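Local coordinates for protein NAD-dependent aldehyde dehydrogenase (PDB 5UJU) that probably oxidises aldehydes to carboxylic acids with NAD+ as the hydride acceptor, as members of the aldehyde dehydrogenase family do, at residues D98-A103 and V267-A272; R129-S134 and H159-A164. All blocks are in the same frame, centred on the assembly; numbering follows the deposited sequence.

Interaction 1. Residues D98-A103 and V267-A272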
# COMPACT_ATOMS: atom_id res chain seq x y z
N ASP A 98 -5.80 -24.43 11.18
CA ASP A 98 -5.50 -24.21 12.59
C ASP A 98 -4.08 -24.61 12.94
O ASP A 98 -3.32 -23.82 13.52
CB ASP A 98 -6.49 -25.02 13.42
CG ASP A 98 -7.14 -24.20 14.48
OD1 ASP A 98 -6.49 -23.99 15.52
OD2 ASP A 98 -8.28 -23.74 14.25
N ALA A 99 -3.70 -25.85 12.60
CA ALA A 99 -2.36 -26.34 12.93
C ALA A 99 -1.27 -25.52 12.24
O ALA A 99 -0.23 -25.24 12.83
CB ALA A 99 -2.24 -27.81 12.57
N LEU A 100 -1.49 -25.14 10.98
CA LEU A 100 -0.44 -24.42 10.27
C LEU A 100 -0.34 -22.98 10.75
O LEU A 100 0.76 -22.42 10.80
CB LEU A 100 -0.67 -24.47 8.75
CG LEU A 100 -0.62 -25.85 8.09
CD1 LEU A 100 -0.74 -25.67 6.57
CD2 LEU A 100 0.66 -26.60 8.43
N ILE A 101 -1.46 -22.36 11.09
CA ILE A 101 -1.40 -21.03 11.69
C ILE A 101 -0.62 -21.08 13.01
O ILE A 101 0.20 -20.19 13.29
CB ILE A 101 -2.81 -20.46 11.89
CG1 ILE A 101 -3.40 -20.00 10.55
CG2 ILE A 101 -2.80 -19.33 12.92
CD1 ILE A 101 -4.84 -19.58 10.64
N ALA A 102 -0.86 -22.10 13.84
CA ALA A 102 -0.09 -22.19 15.10
C ALA A 102 1.39 -22.42 14.82
O ALA A 102 2.25 -21.82 15.48
CB ALA A 102 -0.64 -23.31 15.99
N ALA A 103 1.71 -23.27 13.85
CA ALA A 103 3.12 -23.54 13.56
C ALA A 103 3.83 -22.30 13.01
O ALA A 103 4.99 -22.03 13.37
CB ALA A 103 3.25 -24.73 12.60
N VAL A 267 8.40 -21.53 9.20
CA VAL A 267 8.24 -20.22 8.56
C VAL A 267 7.47 -20.37 7.25
O VAL A 267 6.66 -19.50 6.90
CB VAL A 267 9.62 -19.55 8.37
CG1 VAL A 267 9.52 -18.34 7.42
CG2 VAL A 267 10.16 -19.08 9.73
N VAL A 268 7.64 -21.50 6.54
CA VAL A 268 6.88 -21.77 5.31
C VAL A 268 6.23 -23.15 5.42
O VAL A 268 6.93 -24.15 5.64
CB VAL A 268 7.77 -21.70 4.06
CG1 VAL A 268 6.96 -22.06 2.82
CG2 VAL A 268 8.38 -20.32 3.93
N THR A 269 4.91 -23.21 5.25
CA THR A 269 4.17 -24.47 5.27
C THR A 269 3.31 -24.60 4.03
O THR A 269 3.05 -23.63 3.31
CB THR A 269 3.28 -24.60 6.52
OG1 THR A 269 2.43 -23.46 6.64
CG2 THR A 269 4.15 -24.73 7.79
N LEU A 270 2.85 -25.83 3.78
CA LEU A 270 2.08 -26.16 2.58
C LEU A 270 0.72 -26.68 3.00
O LEU A 270 0.63 -27.70 3.69
CB LEU A 270 2.81 -27.21 1.74
CG LEU A 270 2.03 -27.60 0.48
CD1 LEU A 270 2.32 -26.58 -0.63
CD2 LEU A 270 2.34 -29.04 0.04
N LEU A 271 -0.34 -26.01 2.56
CA LEU A 271 -1.70 -26.44 2.85
C LEU A 271 -2.27 -27.02 1.55
O LEU A 271 -2.89 -26.30 0.75
CB LEU A 271 -2.54 -25.27 3.39
CG LEU A 271 -4.02 -25.58 3.71
CD1 LEU A 271 -4.10 -26.62 4.79
CD2 LEU A 271 -4.81 -24.34 4.13
N ALA A 272 -2.04 -28.31 1.33
CA ALA A 272 -2.60 -28.98 0.17
C ALA A 272 -4.06 -29.30 0.44
O ALA A 272 -4.44 -29.58 1.59
CB ALA A 272 -1.84 -30.27 -0.13

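Interaction 2. Residues R129-S134 and H159-A164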
# COMPACT_ATOMS: atom_id res chain seq x y z
N ARG A 129 18.65 -22.27 -5.05
CA ARG A 129 18.36 -23.70 -5.05
C ARG A 129 17.17 -24.02 -5.95
O ARG A 129 17.13 -25.09 -6.57
CB ARG A 129 18.11 -24.18 -3.62
CG ARG A 129 19.30 -23.91 -2.68
CD ARG A 129 19.27 -24.79 -1.44
NE ARG A 129 20.32 -24.41 -0.50
CZ ARG A 129 20.51 -24.99 0.68
NH1 ARG A 129 19.72 -25.98 1.08
NH2 ARG A 129 21.49 -24.56 1.46
N LEU A 130 16.19 -23.14 -6.01
CA LEU A 130 15.09 -23.36 -6.93
C LEU A 130 15.60 -23.41 -8.37
O LEU A 130 15.20 -24.28 -9.14
CB LEU A 130 14.03 -22.28 -6.76
CG LEU A 130 13.24 -22.27 -5.44
CD1 LEU A 130 12.33 -21.06 -5.42
CD2 LEU A 130 12.43 -23.54 -5.32
N ASN A 131 16.53 -22.51 -8.72
CA ASN A 131 17.10 -22.56 -10.06
C ASN A 131 17.78 -23.90 -10.33
O ASN A 131 17.62 -24.47 -11.42
CB ASN A 131 18.10 -21.42 -10.28
CG ASN A 131 18.59 -21.35 -11.71
OD1 ASN A 131 19.79 -21.41 -11.97
ND2 ASN A 131 17.66 -21.21 -12.65
N ARG A 132 18.53 -24.42 -9.35
CA ARG A 132 19.16 -25.73 -9.55
C ARG A 132 18.14 -26.84 -9.71
O ARG A 132 18.46 -27.87 -10.32
CB ARG A 132 20.10 -26.07 -8.40
CG ARG A 132 21.35 -25.22 -8.34
CD ARG A 132 22.37 -25.83 -7.37
NE ARG A 132 22.21 -25.29 -6.02
CZ ARG A 132 22.72 -24.13 -5.61
NH1 ARG A 132 23.42 -23.37 -6.44
NH2 ARG A 132 22.52 -23.73 -4.36
N ALA A 133 16.92 -26.67 -9.19
CA ALA A 133 15.85 -27.65 -9.33
C ALA A 133 14.94 -27.36 -10.52
O ALA A 133 13.82 -27.90 -10.58
CB ALA A 133 15.01 -27.71 -8.04
N SER A 134 15.39 -26.54 -11.47
CA SER A 134 14.50 -26.04 -12.52
C SER A 134 13.93 -27.18 -13.36
O SER A 134 12.77 -27.11 -13.79
CB SER A 134 15.22 -25.04 -13.42
OG SER A 134 15.37 -23.79 -12.77
N HIS A 159 11.99 -17.88 -15.32
CA HIS A 159 11.21 -16.64 -15.37
C HIS A 159 10.46 -16.40 -14.07
O HIS A 159 10.35 -15.25 -13.61
CB HIS A 159 10.23 -16.67 -16.55
CG HIS A 159 10.89 -16.55 -17.89
ND1 HIS A 159 10.17 -16.52 -19.07
CD2 HIS A 159 12.19 -16.44 -18.24
CE1 HIS A 159 11.01 -16.42 -20.09
NE2 HIS A 159 12.24 -16.37 -19.61
N ALA A 160 9.95 -17.46 -13.44
CA ALA A 160 9.32 -17.31 -12.13
C ALA A 160 10.35 -16.90 -11.09
O ALA A 160 10.07 -16.05 -10.24
CB ALA A 160 8.63 -18.60 -11.70
N GLN A 161 11.54 -17.51 -11.16
CA GLN A 161 12.62 -17.13 -10.26
C GLN A 161 13.04 -15.68 -10.48
O GLN A 161 13.31 -14.96 -9.51
CB GLN A 161 13.79 -18.11 -10.46
CG GLN A 161 13.42 -19.54 -10.08
CD GLN A 161 14.13 -20.59 -10.90
OE1 GLN A 161 15.08 -20.28 -11.63
NE2 GLN A 161 13.68 -21.83 -10.79
N ASP A 162 13.05 -15.22 -11.74
CA ASP A 162 13.24 -13.80 -12.02
C ASP A 162 12.23 -12.93 -11.26
O ASP A 162 12.60 -11.94 -10.62
CB ASP A 162 13.10 -13.53 -13.53
CG ASP A 162 14.30 -13.98 -14.33
OD1 ASP A 162 15.40 -14.13 -13.76
OD2 ASP A 162 14.14 -14.17 -15.56
N ARG A 163 10.95 -13.29 -11.34
CA ARG A 163 9.90 -12.48 -10.70
C ARG A 163 10.00 -12.55 -9.19
O ARG A 163 9.68 -11.58 -8.49
CB ARG A 163 8.52 -12.94 -11.18
CG ARG A 163 8.16 -12.53 -12.63
CD ARG A 163 7.97 -11.01 -12.75
NE ARG A 163 7.64 -10.59 -14.13
CZ ARG A 163 7.38 -9.34 -14.50
NH1 ARG A 163 7.42 -8.34 -13.61
NH2 ARG A 163 7.09 -9.06 -15.77
N ALA A 164 10.39 -13.71 -8.65
CA ALA A 164 10.66 -13.80 -7.21
C ALA A 164 11.80 -12.87 -6.83
O ALA A 164 11.69 -12.09 -5.88
CB ALA A 164 10.97 -15.25 -6.83

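Interaction 1. Residues D98-A103 and V267-A272
Leu100, in the first turn of helix 97-132, lays its isobutyl end over Thr269 and Leu271, two residues whose side chains point from the same face of the strand region. The contact is mainly apolar, and both methyls of Leu100 take part. CD1 faces mainly Leu271, 3.7 Å from its CB and 3.9 Å from its CD1, and also reaches Thr269. CD2 sits 3.8 Å from Thr269 CB, close to the CG2 methyl as well. With CG anti to the carbonyl carbon of Leu100 (chi1 -64°) and CD1 anti to CA (chi2 -174°), the leucine is extended and reaches out from the helix onto the strand.

Two polar atoms border the leucine. Thr269 OG1 lies 3.9 Å from both CB and CD1 of Leu100. Leu270 O is 3.8 Å from Leu100 CD1, and this buried carbonyl is hydrogen-bonded to Gln70 NE2.

Strand 268-270 runs parallel to strand 234-238 in the sheet of the Rossmann-like NAD-binding domain. Thr269 and Leu271 also touch Ile236 there, and Leu271 continues onto Leu280 and Leu284 of helix 278-285. Val268 and Leu270 turn to the opposite face, where helix 245-260 covers them, leaving the strand between that helix and the start of helix 97-132.

Interaction 2. Residues R129-S134 and H159-A164
A helix-to-helix junction is pinned here by one glutamine: helix 97-132 ends, Ala133 breaks the helical path, helix 134-145 begins at Ser134, and Gln161 of helix 158-175 reaches across to both Asn131 and Ser134. Its CG lies beside the backbone N (chi1 -64°), and the bend at chi2 brings both ends of the amide to the junction. OE1 accepts from Asn131 ND2 at 2.9 Å, a moderately bent bond with the donor tilted 20° from the carbonyl plane. The two amides stand almost perpendicular, 87° apart, so they do not stack. At the other end, NE2 donates to Ser134 OG over 3.3 Å, a long but straight bond lying in the Gln161 amide plane. Ser134 OG gives its own hydrogen to Asn131 O and is left to accept from NE2, which is consistent with this orientation of the buried amide.

Phe37 touches Gln161 and Asn131, and Asn131 ND2 has a second partner in Tyr46 OH. The serine then passes the chain of bonds back to the helix end, where Asn131 O receives both Ser134 N and Ser134 OG, the latter at 2.7 Å.

Overall arrangement
After an N-terminal run of short helices and strands, the chain enters helix 97-132, which serves both contacts: interaction 1 at its beginning, interaction 2 at its end. Interaction 2 closes the shorter loop, bringing helix 158-175 back to the junction after helices 134-145 and 149-156. The chain then builds strand 234-238 and helix 245-260 before strand 268-270 returns to the start of helix 97-132, so the larger loop of interaction 1 encloses the smaller one. Their centres are 23 Å apart and they do not touch. Helix 245-260 links them: besides its part in interaction 1, it packs through Ile253 against Leu130 and supplies Glu260 to a salt bridge with Arg129.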